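Local coordinates for gamma-glutamyl phosphate reductase (Thermotoga maritima, PDB 1O20), which probably catalyses the NADPH-dependent reduction of L-glutamyl phosphate to glutamate semialdehyde, a step in making proline from glutamate, at residues E297-E302 / D325-I330; V236-I241 / A269-L274; E302-I307 / I330-N335; K251-I256 / K281-V286. One frame throughout, in Å; residues are numbered along the deposited sequence.

Interaction 1: E297-E302 / D325-I330; sequences EVRGCE and DLIIAI
R299 sets CG anti to its carbonyl carbon (chi1 -50°) and then runs extended as far as NE, while I327 keeps CG2 anti to its backbone N, and the two side chains meet across a parallel strand pair. Strands 297-300 and 327-333 are neighbours in the large parallel sheet of this aldehyde dehydrogenase-like fold, paired in step from E297 with I327 to G300 with I330. CG2 of I327 lies over one face of the R299 guanidinium, nearer its rim than its middle and 3.6 Å from NE. The carboxylate of E297 sits at the edge of the same group, in its plane. R299 grips it side-on: NE and NH2 each lie 2.9 Å from OE2 of E297, both approaching from one face of the carboxylate. The remaining nitrogen, NH1, forms a salt bridge with D318, so the flat group is held by charge at its edge and by a methyl over one face. The other side of the sheet is apolar, with V298 CG1 3.7 Å from I330 CD1. Backbone bonds alternate between the strands, and the ladder closes with C301 N donating to I330 O at 3.0 Å.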
loop_
_atom_site.group_PDB
_atom_site.type_symbol
_atom_site.label_atom_id
_atom_site.label_comp_id
_atom_site.label_asym_id
_atom_site.label_seq_id
_atom_site.Cartn_x
_atom_site.Cartn_y
_atom_site.Cartn_z
ATOM N N GLU A 297 -11.142 -3.174 23.390
ATOM C CA GLU A 297 -10.401 -3.056 24.647
ATOM C C GLU A 297 -9.760 -1.654 24.745
ATOM O O GLU A 297 -8.903 -1.290 23.940
ATOM C CB GLU A 297 -9.306 -4.135 24.770
ATOM C CG GLU A 297 -8.483 -3.969 26.045
ATOM C CD GLU A 297 -7.344 -4.956 26.183
ATOM O OE1 GLU A 297 -7.515 -6.136 25.822
ATOM O OE2 GLU A 297 -6.290 -4.544 26.702
ATOM N N VAL A 298 -10.163 -0.891 25.743
ATOM C CA VAL A 298 -9.775 0.504 25.866
ATOM C C VAL A 298 -8.719 0.641 26.923
ATOM O O VAL A 298 -8.890 0.174 28.047
ATOM C CB VAL A 298 -10.950 1.348 26.223
ATOM C CG1 VAL A 298 -10.525 2.765 26.478
ATOM C CG2 VAL A 298 -12.007 1.262 25.073
ATOM N N ARG A 299 -7.589 1.221 26.551
ATOM C CA ARG A 299 -6.541 1.514 27.489
ATOM C C ARG A 299 -6.481 3.021 27.596
ATOM O O ARG A 299 -6.898 3.722 26.673
ATOM C CB ARG A 299 -5.205 0.979 26.994
ATOM C CG ARG A 299 -5.300 -0.468 26.570
ATOM C CD ARG A 299 -3.969 -1.156 26.271
ATOM N NE ARG A 299 -4.232 -2.577 26.022
ATOM C CZ ARG A 299 -3.351 -3.420 25.541
ATOM N NH1 ARG A 299 -2.142 -2.986 25.208
ATOM N NH2 ARG A 299 -3.689 -4.682 25.344
ATOM N N GLY A 300 -5.985 3.529 28.721
ATOM C CA GLY A 300 -6.006 4.964 28.933
ATOM C C GLY A 300 -4.941 5.470 29.892
ATOM O O GLY A 300 -4.490 4.753 30.806
ATOM N N CYS A 301 -4.606 6.737 29.697
ATOM C CA CYS A 301 -3.685 7.468 30.548
ATOM C C CYS A 301 -4.323 7.681 31.900
ATOM O O CYS A 301 -5.527 7.357 32.130
ATOM C CB CYS A 301 -3.324 8.820 29.884
ATOM S SG CYS A 301 -4.630 10.104 29.974
ATOM N N GLU A 302 -3.532 8.226 32.817
ATOM C CA GLU A 302 -4.021 8.409 34.195
ATOM C C GLU A 302 -5.204 9.382 34.212
ATOM O O GLU A 302 -6.136 9.195 34.981
ATOM C CB GLU A 302 -2.889 8.866 35.161
ATOM N N ASP A 325 -5.870 -4.592 15.947
ATOM C CA ASP A 325 -6.844 -5.388 16.705
ATOM C C ASP A 325 -7.801 -4.402 17.335
ATOM O O ASP A 325 -7.574 -3.178 17.280
ATOM C CB ASP A 325 -6.090 -6.174 17.778
ATOM C CG ASP A 325 -6.821 -7.408 18.252
ATOM O OD1 ASP A 325 -8.030 -7.608 17.941
ATOM O OD2 ASP A 325 -6.237 -8.217 18.991
ATOM N N LEU A 326 -8.872 -4.914 17.917
ATOM C CA LEU A 326 -9.858 -4.094 18.593
ATOM C C LEU A 326 -9.329 -3.693 19.957
ATOM O O LEU A 326 -9.833 -4.118 21.007
ATOM C CB LEU A 326 -11.174 -4.860 18.706
ATOM C CG LEU A 326 -11.843 -5.031 17.354
ATOM C CD1 LEU A 326 -12.868 -6.188 17.394
ATOM C CD2 LEU A 326 -12.500 -3.708 16.966
ATOM N N ILE A 327 -8.264 -2.899 19.917
ATOM C CA ILE A 327 -7.636 -2.320 21.094
ATOM C C ILE A 327 -7.376 -0.840 20.742
ATOM O O ILE A 327 -7.115 -0.489 19.563
ATOM C CB ILE A 327 -6.318 -3.017 21.408
ATOM C CG1 ILE A 327 -6.504 -4.523 21.523
ATOM C CG2 ILE A 327 -5.713 -2.459 22.706
ATOM C CD1 ILE A 327 -5.224 -5.349 21.656
ATOM N N ILE A 328 -7.465 0.021 21.743
ATOM C CA ILE A 328 -7.206 1.441 21.522
ATOM C C ILE A 328 -6.610 2.034 22.784
ATOM O O ILE A 328 -6.936 1.610 23.913
ATOM C CB ILE A 328 -8.516 2.190 21.055
ATOM C CG1 ILE A 328 -8.157 3.496 20.348
ATOM C CG2 ILE A 328 -9.480 2.416 22.228
ATOM C CD1 ILE A 328 -9.297 4.217 19.654
ATOM N N ALA A 329 -5.691 2.978 22.639
ATOM C CA ALA A 329 -5.226 3.713 23.810
ATOM C C ALA A 329 -5.644 5.165 23.712
ATOM O O ALA A 329 -5.571 5.787 22.631
ATOM C CB ALA A 329 -3.757 3.567 24.004
ATOM N N ILE A 330 -6.123 5.694 24.831
ATOM C CA ILE A 330 -6.683 7.041 24.878
ATOM C C ILE A 330 -5.811 7.859 25.777
ATOM O O ILE A 330 -5.455 7.389 26.871
ATOM C CB ILE A 330 -8.142 7.005 25.429
ATOM C CG1 ILE A 330 -9.030 6.099 24.556
ATOM C CG2 ILE A 330 -8.694 8.408 25.536
ATOM C CD1 ILE A 330 -10.494 6.071 24.919
#

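Interaction 2: V236-I241 / A269-L274; sequences VGNCHI and AAEKLL
A beta-alpha-beta unit made of strand 239-243, helix 249-261 and strand 270-276 brings its two parallel strands side by side here. Their pairing begins irregularly: C239 O accepts from both E271 N (2.9 Å) and K272 N (3.2 Å), and from there H240 pairs with K272 and I241 with L273. K272 carries the polar side of the contact. Its CG, anti to the carbonyl carbon (chi1 -56°), rests over one face of the H240 imidazole, 4.2 Å from the ring centroid. Beyond it the chain bends and NZ reaches N238 OD1 at 2.8 Å, the two side chains crossing at about a right angle. The carbonyls of T321 and D318 also accept from this buried ammonium. An alanine here would probably leave N238 OD1 without its lysine donor and uncover part of the H240 ring face. On the opposite side of the sheet, I241 CD1 meets A270 CB at 3.6 Å, and I241 CB lies 3.9 Å from L273 CD1. Helix 249-261 packs on this apolar side through A259 and I256, helix 336-346 covers H240 and L274, and strands 351-355 and 327-333 flank the pair.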
loop_
_atom_site.group_PDB
_atom_site.type_symbol
_atom_site.label_atom_id
_atom_site.label_comp_id
_atom_site.label_asym_id
_atom_site.label_seq_id
_atom_site.Cartn_x
_atom_site.Cartn_y
_atom_site.Cartn_z
ATOM N N VAL A 236 4.291 0.858 8.894
ATOM C CA VAL A 236 3.384 0.815 10.064
ATOM C C VAL A 236 2.447 2.017 10.159
ATOM O O VAL A 236 2.825 3.145 9.823
ATOM C CB VAL A 236 4.189 0.821 11.392
ATOM C CG1 VAL A 236 3.231 0.718 12.627
ATOM C CG2 VAL A 236 5.190 -0.327 11.438
ATOM N N GLY A 237 1.229 1.770 10.632
ATOM C CA GLY A 237 0.220 2.814 10.737
ATOM C C GLY A 237 -0.287 2.937 12.165
ATOM O O GLY A 237 -1.375 2.464 12.494
ATOM N N ASN A 238 0.548 3.528 13.010
ATOM C CA ASN A 238 0.144 3.984 14.337
ATOM C C ASN A 238 -0.595 5.296 14.178
ATOM O O ASN A 238 -0.004 6.363 14.298
ATOM C CB ASN A 238 1.361 4.171 15.246
ATOM C CG ASN A 238 0.983 4.396 16.682
ATOM O OD1 ASN A 238 -0.046 3.867 17.162
ATOM N ND2 ASN A 238 1.818 5.172 17.406
ATOM N N CYS A 239 -1.887 5.212 13.921
ATOM C CA CYS A 239 -2.664 6.367 13.494
ATOM C C CYS A 239 -3.430 6.976 14.661
ATOM O O CYS A 239 -4.035 6.228 15.472
ATOM C CB CYS A 239 -3.627 5.948 12.398
ATOM S SG CYS A 239 -2.775 5.292 10.949
ATOM N N HIS A 240 -3.396 8.300 14.765
ATOM C CA HIS A 240 -4.068 9.038 15.855
ATOM C C HIS A 240 -5.250 9.797 15.333
ATOM O O HIS A 240 -5.241 10.279 14.206
ATOM C CB HIS A 240 -3.164 10.068 16.526
ATOM C CG HIS A 240 -1.899 9.510 17.058
ATOM N ND1 HIS A 240 -0.926 8.986 16.248
ATOM C CD2 HIS A 240 -1.429 9.420 18.327
ATOM C CE1 HIS A 240 0.059 8.530 16.995
ATOM N NE2 HIS A 240 -0.208 8.808 18.261
ATOM N N ILE A 241 -6.280 9.888 16.158
ATOM C CA ILE A 241 -7.368 10.825 15.991
ATOM C C ILE A 241 -7.367 11.732 17.219
ATOM O O ILE A 241 -7.397 11.238 18.356
ATOM C CB ILE A 241 -8.724 10.076 15.889
ATOM C CG1 ILE A 241 -8.757 9.185 14.634
ATOM C CG2 ILE A 241 -9.866 11.054 15.881
ATOM C CD1 ILE A 241 -9.983 8.297 14.609
ATOM N N ALA A 269 -6.288 1.730 10.261
ATOM C CA ALA A 269 -7.119 1.704 11.459
ATOM C C ALA A 269 -6.546 2.665 12.500
ATOM O O ALA A 269 -5.340 2.701 12.736
ATOM C CB ALA A 269 -7.149 0.300 12.023
ATOM N N ALA A 270 -7.406 3.453 13.122
ATOM C CA ALA A 270 -6.989 4.298 14.237
ATOM C C ALA A 270 -6.566 3.392 15.405
ATOM O O ALA A 270 -7.186 2.375 15.661
ATOM C CB ALA A 270 -8.129 5.190 14.643
ATOM N N GLU A 271 -5.462 3.718 16.040
ATOM C CA GLU A 271 -4.939 2.964 17.173
ATOM C C GLU A 271 -4.971 3.781 18.458
ATOM O O GLU A 271 -4.949 3.225 19.581
ATOM C CB GLU A 271 -3.483 2.581 16.876
ATOM C CG GLU A 271 -3.332 1.740 15.632
ATOM C CD GLU A 271 -3.869 0.316 15.786
ATOM O OE1 GLU A 271 -4.388 -0.026 16.870
ATOM O OE2 GLU A 271 -3.795 -0.442 14.784
ATOM N N LYS A 272 -5.031 5.097 18.290
ATOM C CA LYS A 272 -4.857 6.041 19.383
ATOM C C LYS A 272 -5.855 7.176 19.319
ATOM O O LYS A 272 -6.136 7.716 18.228
ATOM C CB LYS A 272 -3.462 6.653 19.341
ATOM C CG LYS A 272 -2.329 5.665 19.368
ATOM C CD LYS A 272 -2.130 4.914 20.652
ATOM C CE LYS A 272 -1.761 3.448 20.374
ATOM N NZ LYS A 272 -0.372 3.185 19.866
ATOM N N LEU A 273 -6.403 7.528 20.472
ATOM C CA LEU A 273 -7.353 8.621 20.562
ATOM C C LEU A 273 -6.844 9.654 21.542
ATOM O O LEU A 273 -6.637 9.357 22.726
ATOM C CB LEU A 273 -8.722 8.119 21.010
ATOM C CG LEU A 273 -9.871 9.116 20.922
ATOM C CD1 LEU A 273 -10.244 9.422 19.471
ATOM C CD2 LEU A 273 -11.071 8.537 21.666
ATOM N N LEU A 274 -6.698 10.880 21.069
ATOM C CA LEU A 274 -6.311 12.000 21.920
ATOM C C LEU A 274 -7.524 12.875 22.122
ATOM O O LEU A 274 -8.235 13.186 21.139
ATOM C CB LEU A 274 -5.186 12.820 21.266
ATOM C CG LEU A 274 -3.966 12.043 20.778
ATOM C CD1 LEU A 274 -2.862 12.990 20.173
ATOM C CD2 LEU A 274 -3.372 11.250 21.856
HETATM O O HOH W 1 -3.345 0.882 12.283
#

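Interaction 3: E302-I307 / I330-N335; sequences EKTREI and IKVVKN
T304 and I330 make the close-packed part of this contact, in which the short helix 302-307 passes the end of strand 327-333. The local axes stand 97° apart and approach to 6.9 Å, and the helix meets the strand through K303 and T304. T304 points toward the strand with OG1 anti to its carbonyl carbon and CG2 anti to its backbone N, a fork that sets both branches against I330. OG1 lies 3.6 Å from I330 CG2, and T304 CG2 is 4.0 Å from the same methyl; the two side chains cross at about a right angle. V332, two residues on and pointing to the same side as I330, brings CG2 to 3.7 Å from T304 OG1. The packing is completed from helix 277-293, where L284 touches I330 and E277 touches V332.

The solvent side is looser. K303 contributes mainly its CB, 3.9 Å from V332 CG2, and the rest of its extended chain makes no close contact with the strand. An alanine in place of T304 would probably open a gap beside I330 CG2 and V332 CG2 and leave I330 O without its weak second donor. The polar component is slight: T304 OG1 donates only a weak hydrogen bond, at 3.4 Å, to I330 O. That carbonyl already receives the backbone N of C301, just ahead of the helix, so the hydroxyl is a supplementary donor. The chemistry therefore implies a seam of mainly van der Waals contact, in which the hydroxyl oxygen itself rests against the methyls of I330 and V332 and adds a weak bond to a strand carbonyl.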
loop_
_atom_site.group_PDB
_atom_site.type_symbol
_atom_site.label_atom_id
_atom_site.label_comp_id
_atom_site.label_asym_id
_atom_site.label_seq_id
_atom_site.Cartn_x
_atom_site.Cartn_y
_atom_site.Cartn_z
ATOM N N GLU A 302 -3.532 8.226 32.817
ATOM C CA GLU A 302 -4.021 8.409 34.195
ATOM C C GLU A 302 -5.204 9.382 34.212
ATOM O O GLU A 302 -6.136 9.195 34.981
ATOM C CB GLU A 302 -2.889 8.866 35.161
ATOM N N LYS A 303 -5.218 10.402 33.356
ATOM C CA LYS A 303 -6.376 11.324 33.335
ATOM C C LYS A 303 -7.628 10.685 32.753
ATOM O O LYS A 303 -8.775 10.939 33.206
ATOM C CB LYS A 303 -6.019 12.634 32.626
ATOM C CG LYS A 303 -5.048 13.468 33.471
ATOM C CD LYS A 303 -4.670 14.726 32.761
ATOM C CE LYS A 303 -3.800 15.595 33.670
ATOM N NZ LYS A 303 -3.203 16.649 32.818
ATOM N N THR A 304 -7.421 9.827 31.765
ATOM C CA THR A 304 -8.500 9.044 31.189
ATOM C C THR A 304 -9.146 8.133 32.263
ATOM O O THR A 304 -10.373 8.016 32.365
ATOM C CB THR A 304 -7.975 8.218 29.981
ATOM O OG1 THR A 304 -7.573 9.103 28.904
ATOM C CG2 THR A 304 -9.084 7.339 29.385
ATOM N N ARG A 305 -8.294 7.520 33.060
ATOM C CA ARG A 305 -8.680 6.645 34.148
ATOM C C ARG A 305 -9.314 7.393 35.325
ATOM O O ARG A 305 -10.222 6.861 35.980
ATOM C CB ARG A 305 -7.477 5.878 34.665
ATOM C CG ARG A 305 -7.292 4.506 34.110
ATOM C CD ARG A 305 -6.598 3.502 35.099
ATOM N NE ARG A 305 -5.421 4.085 35.757
ATOM C CZ ARG A 305 -5.186 4.064 37.080
ATOM N NH1 ARG A 305 -6.044 3.497 37.930
ATOM N NH2 ARG A 305 -4.080 4.650 37.552
ATOM N N GLU A 306 -8.885 8.621 35.608
ATOM C CA GLU A 306 -9.635 9.441 36.599
ATOM C C GLU A 306 -11.107 9.569 36.200
ATOM O O GLU A 306 -11.986 9.518 37.039
ATOM C CB GLU A 306 -9.059 10.842 36.794
ATOM C CG GLU A 306 -7.760 10.857 37.567
ATOM C CD GLU A 306 -6.961 12.163 37.460
ATOM O OE1 GLU A 306 -7.414 13.125 36.777
ATOM O OE2 GLU A 306 -5.862 12.200 38.090
ATOM N N ILE A 307 -11.357 9.736 34.919
ATOM C CA ILE A 307 -12.699 9.913 34.414
ATOM C C ILE A 307 -13.473 8.600 34.184
ATOM O O ILE A 307 -14.638 8.549 34.497
ATOM C CB ILE A 307 -12.652 10.793 33.147
ATOM C CG1 ILE A 307 -12.253 12.231 33.519
ATOM C CG2 ILE A 307 -14.012 10.813 32.429
ATOM C CD1 ILE A 307 -11.673 13.073 32.370
ATOM N N ILE A 330 -6.123 5.694 24.831
ATOM C CA ILE A 330 -6.683 7.041 24.878
ATOM C C ILE A 330 -5.811 7.859 25.777
ATOM O O ILE A 330 -5.455 7.389 26.871
ATOM C CB ILE A 330 -8.142 7.005 25.429
ATOM C CG1 ILE A 330 -9.030 6.099 24.556
ATOM C CG2 ILE A 330 -8.694 8.408 25.536
ATOM C CD1 ILE A 330 -10.494 6.071 24.919
ATOM N N LYS A 331 -5.445 9.069 25.343
ATOM C CA LYS A 331 -4.773 10.060 26.199
ATOM C C LYS A 331 -5.510 11.401 26.229
ATOM O O LYS A 331 -5.937 11.899 25.189
ATOM C CB LYS A 331 -3.346 10.326 25.678
ATOM C CG LYS A 331 -2.627 11.473 26.395
ATOM C CD LYS A 331 -1.142 11.187 26.504
ATOM C CE LYS A 331 -0.326 12.292 27.157
ATOM N NZ LYS A 331 1.152 12.017 26.893
ATOM N N VAL A 332 -5.602 12.030 27.390
ATOM C CA VAL A 332 -6.168 13.388 27.475
ATOM C C VAL A 332 -4.993 14.330 27.223
ATOM O O VAL A 332 -3.936 14.087 27.783
ATOM C CB VAL A 332 -6.736 13.695 28.875
ATOM C CG1 VAL A 332 -7.152 15.187 29.026
ATOM C CG2 VAL A 332 -7.913 12.795 29.194
ATOM N N VAL A 333 -5.192 15.355 26.391
ATOM C CA VAL A 333 -4.204 16.408 26.150
ATOM C C VAL A 333 -4.835 17.770 26.432
ATOM O O VAL A 333 -6.061 17.888 26.446
ATOM C CB VAL A 333 -3.678 16.367 24.716
ATOM C CG1 VAL A 333 -2.964 15.075 24.485
ATOM C CG2 VAL A 333 -4.830 16.589 23.673
ATOM N N LYS A 334 -4.002 18.780 26.684
ATOM C CA LYS A 334 -4.475 20.090 27.126
ATOM C C LYS A 334 -5.165 20.832 25.983
ATOM O O LYS A 334 -6.137 21.547 26.174
ATOM C CB LYS A 334 -3.289 20.922 27.615
ATOM C CG LYS A 334 -3.656 22.178 28.384
ATOM C CD LYS A 334 -2.463 23.113 28.450
ATOM C CE LYS A 334 -2.735 24.330 29.319
ATOM N NZ LYS A 334 -1.428 25.031 29.566
ATOM N N ASN A 335 -4.646 20.632 24.781
ATOM C CA ASN A 335 -5.011 21.404 23.615
ATOM C C ASN A 335 -4.342 20.805 22.354
ATOM O O ASN A 335 -3.599 19.854 22.464
ATOM C CB ASN A 335 -4.642 22.893 23.806
ATOM C CG ASN A 335 -3.158 23.116 24.104
ATOM O OD1 ASN A 335 -2.274 22.371 23.638
ATOM N ND2 ASN A 335 -2.877 24.135 24.924
#

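Interaction 4: K251-I256 / K281-V286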
loop_
_atom_site.group_PDB
_atom_site.type_symbol
_atom_site.label_atom_id
_atom_site.label_comp_id
_atom_site.label_asym_id
_atom_site.label_seq_id
_atom_site.Cartn_x
_atom_site.Cartn_y
_atom_site.Cartn_z
ATOM N N LYS A 251 -21.150 13.698 15.893
ATOM C CA LYS A 251 -20.644 13.227 14.609
ATOM C C LYS A 251 -19.262 12.592 14.776
ATOM O O LYS A 251 -18.877 11.763 13.974
ATOM C CB LYS A 251 -20.630 14.348 13.571
ATOM C CG LYS A 251 -22.040 14.919 13.184
ATOM C CD LYS A 251 -21.924 16.049 12.145
ATOM C CE LYS A 251 -23.242 16.463 11.493
ATOM N NZ LYS A 251 -22.999 17.630 10.566
ATOM N N ALA A 252 -18.549 12.968 15.837
ATOM C CA ALA A 252 -17.208 12.456 16.141
ATOM C C ALA A 252 -17.234 10.965 16.422
ATOM O O ALA A 252 -16.330 10.214 16.049
ATOM C CB ALA A 252 -16.654 13.175 17.360
ATOM N N VAL A 253 -18.311 10.531 17.075
ATOM C CA VAL A 253 -18.388 9.172 17.550
ATOM C C VAL A 253 -18.328 8.169 16.373
ATOM O O VAL A 253 -17.462 7.276 16.381
ATOM C CB VAL A 253 -19.634 8.967 18.452
ATOM C CG1 VAL A 253 -19.917 7.520 18.643
ATOM C CG2 VAL A 253 -19.456 9.707 19.790
ATOM N N PRO A 254 -19.217 8.279 15.380
ATOM C CA PRO A 254 -19.124 7.378 14.220
ATOM C C PRO A 254 -17.779 7.469 13.500
ATOM O O PRO A 254 -17.335 6.480 12.973
ATOM C CB PRO A 254 -20.265 7.848 13.287
ATOM C CG PRO A 254 -21.154 8.678 14.131
ATOM C CD PRO A 254 -20.381 9.164 15.293
ATOM N N VAL A 255 -17.163 8.636 13.421
ATOM C CA VAL A 255 -15.862 8.728 12.744
ATOM C C VAL A 255 -14.833 7.850 13.465
ATOM O O VAL A 255 -14.082 7.096 12.846
ATOM C CB VAL A 255 -15.363 10.180 12.678
ATOM C CG1 VAL A 255 -13.963 10.238 12.162
ATOM C CG2 VAL A 255 -16.284 11.055 11.834
ATOM N N ILE A 256 -14.819 7.949 14.795
ATOM C CA ILE A 256 -13.890 7.211 15.613
ATOM C C ILE A 256 -14.175 5.718 15.513
ATOM O O ILE A 256 -13.260 4.939 15.321
ATOM C CB ILE A 256 -13.942 7.688 17.068
ATOM C CG1 ILE A 256 -13.420 9.120 17.202
ATOM C CG2 ILE A 256 -13.084 6.804 17.917
ATOM C CD1 ILE A 256 -13.860 9.795 18.443
ATOM N N LYS A 281 -14.357 15.064 30.348
ATOM C CA LYS A 281 -15.343 14.594 31.356
ATOM C C LYS A 281 -16.652 14.195 30.729
ATOM O O LYS A 281 -17.246 13.230 31.165
ATOM C CB LYS A 281 -15.610 15.639 32.431
ATOM C CG LYS A 281 -14.421 15.907 33.327
ATOM C CD LYS A 281 -14.819 16.604 34.609
ATOM C CE LYS A 281 -13.581 17.211 35.306
ATOM N N GLU A 282 -17.090 14.936 29.708
ATOM C CA GLU A 282 -18.345 14.678 28.992
ATOM C C GLU A 282 -18.197 13.575 27.953
ATOM O O GLU A 282 -19.094 12.765 27.777
ATOM C CB GLU A 282 -18.815 15.953 28.244
ATOM C CG GLU A 282 -20.155 15.825 27.504
ATOM C CD GLU A 282 -20.455 16.935 26.483
ATOM O OE1 GLU A 282 -19.780 18.007 26.440
ATOM O OE2 GLU A 282 -21.377 16.709 25.688
ATOM N N PHE A 283 -17.078 13.568 27.227
ATOM C CA PHE A 283 -16.956 12.784 26.004
ATOM C C PHE A 283 -16.392 11.396 26.299
ATOM O O PHE A 283 -16.852 10.419 25.709
ATOM C CB PHE A 283 -16.059 13.519 24.964
ATOM C CG PHE A 283 -15.987 12.817 23.632
ATOM C CD1 PHE A 283 -17.121 12.653 22.877
ATOM C CD2 PHE A 283 -14.797 12.260 23.169
ATOM C CE1 PHE A 283 -17.090 11.959 21.697
ATOM C CE2 PHE A 283 -14.771 11.546 21.999
ATOM C CZ PHE A 283 -15.925 11.402 21.257
ATOM N N LEU A 284 -15.440 11.282 27.231
ATOM C CA LEU A 284 -14.794 9.969 27.455
ATOM C C LEU A 284 -15.776 8.873 27.845
ATOM O O LEU A 284 -15.667 7.754 27.317
ATOM C CB LEU A 284 -13.640 10.013 28.440
ATOM C CG LEU A 284 -12.366 10.681 27.907
ATOM C CD1 LEU A 284 -11.385 10.875 29.030
ATOM C CD2 LEU A 284 -11.728 9.874 26.776
ATOM N N PRO A 285 -16.715 9.152 28.753
ATOM C CA PRO A 285 -17.693 8.102 29.114
ATOM C C PRO A 285 -18.492 7.626 27.916
ATOM O O PRO A 285 -18.775 6.437 27.806
ATOM C CB PRO A 285 -18.559 8.766 30.218
ATOM C CG PRO A 285 -17.680 9.789 30.792
ATOM C CD PRO A 285 -16.853 10.343 29.615
ATOM N N VAL A 286 -18.790 8.544 27.006
ATOM C CA VAL A 286 -19.556 8.214 25.809
ATOM C C VAL A 286 -18.771 7.380 24.816
ATOM O O VAL A 286 -19.243 6.340 24.398
ATOM C CB VAL A 286 -20.108 9.471 25.147
ATOM C CG1 VAL A 286 -20.876 9.104 23.847
ATOM C CG2 VAL A 286 -21.047 10.172 26.121
#
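This is an apolar helix-to-helix contact between two neighbouring helices, 249-261 and 277-293, of the layer that covers one side of the large parallel sheet. The local segments run 42° apart and are widely spaced, with 11.6 Å between their axes, and a single aromatic side chain spans most of that distance. F283 holds CG anti to its backbone N (chi1 -175°), and its ring reaches across to three residues of the other helix. I256 meets it tip to tip: CD1 lies at the edge of the ring, in its plane, 3.8 Å from CZ and 4.1 Å from CE2 of F283. V253 instead slides past the phenylalanine in the opposite direction, bringing CG2 to 3.8 Å from F283 CE1. A252 adds its methyl, with CB 4.3 Å from F283 CZ. The far end of the ring is thus touched by residues from successive turns of helix 249-261, while the more exposed V286 makes only a peripheral contact, its CG1 4.3 Å from V253 CG2. The contacts between the two segments are all apolar, over a modest 152 Å² of buried surface. Beneath the two helices the sheet continues the packing: A252 and I256 rest on L355 of strand 351-355, whereas L284, beside F283 in the sequence, turns to I330 and V332 of strand 327-333 and to I307 of helix 302-307.

The four contacts illustrate how one parallel sheet and its helices are joined by successive contacts. Interactions 1 and 2 are adjacent strand pairs, their centres 11 Å apart, and strands 270-276 and 327-333 join them: A329 O and L273 N lie 2.9 Å apart, probably hydrogen-bonded. Interaction 3 continues interaction 1 through I330, which serves both. The helices of interaction 4 pack against the others: I256 CD1 is 3.8 Å from L273 CD1 of interaction 2, and L284 CD2 is 3.6 Å from I330 CG2 of interactions 1 and 3. Interaction 2, its centre about 17 Å from the centre of the chain, is the innermost; the rest lie 26 to 33 Å out. Together they describe framework packing.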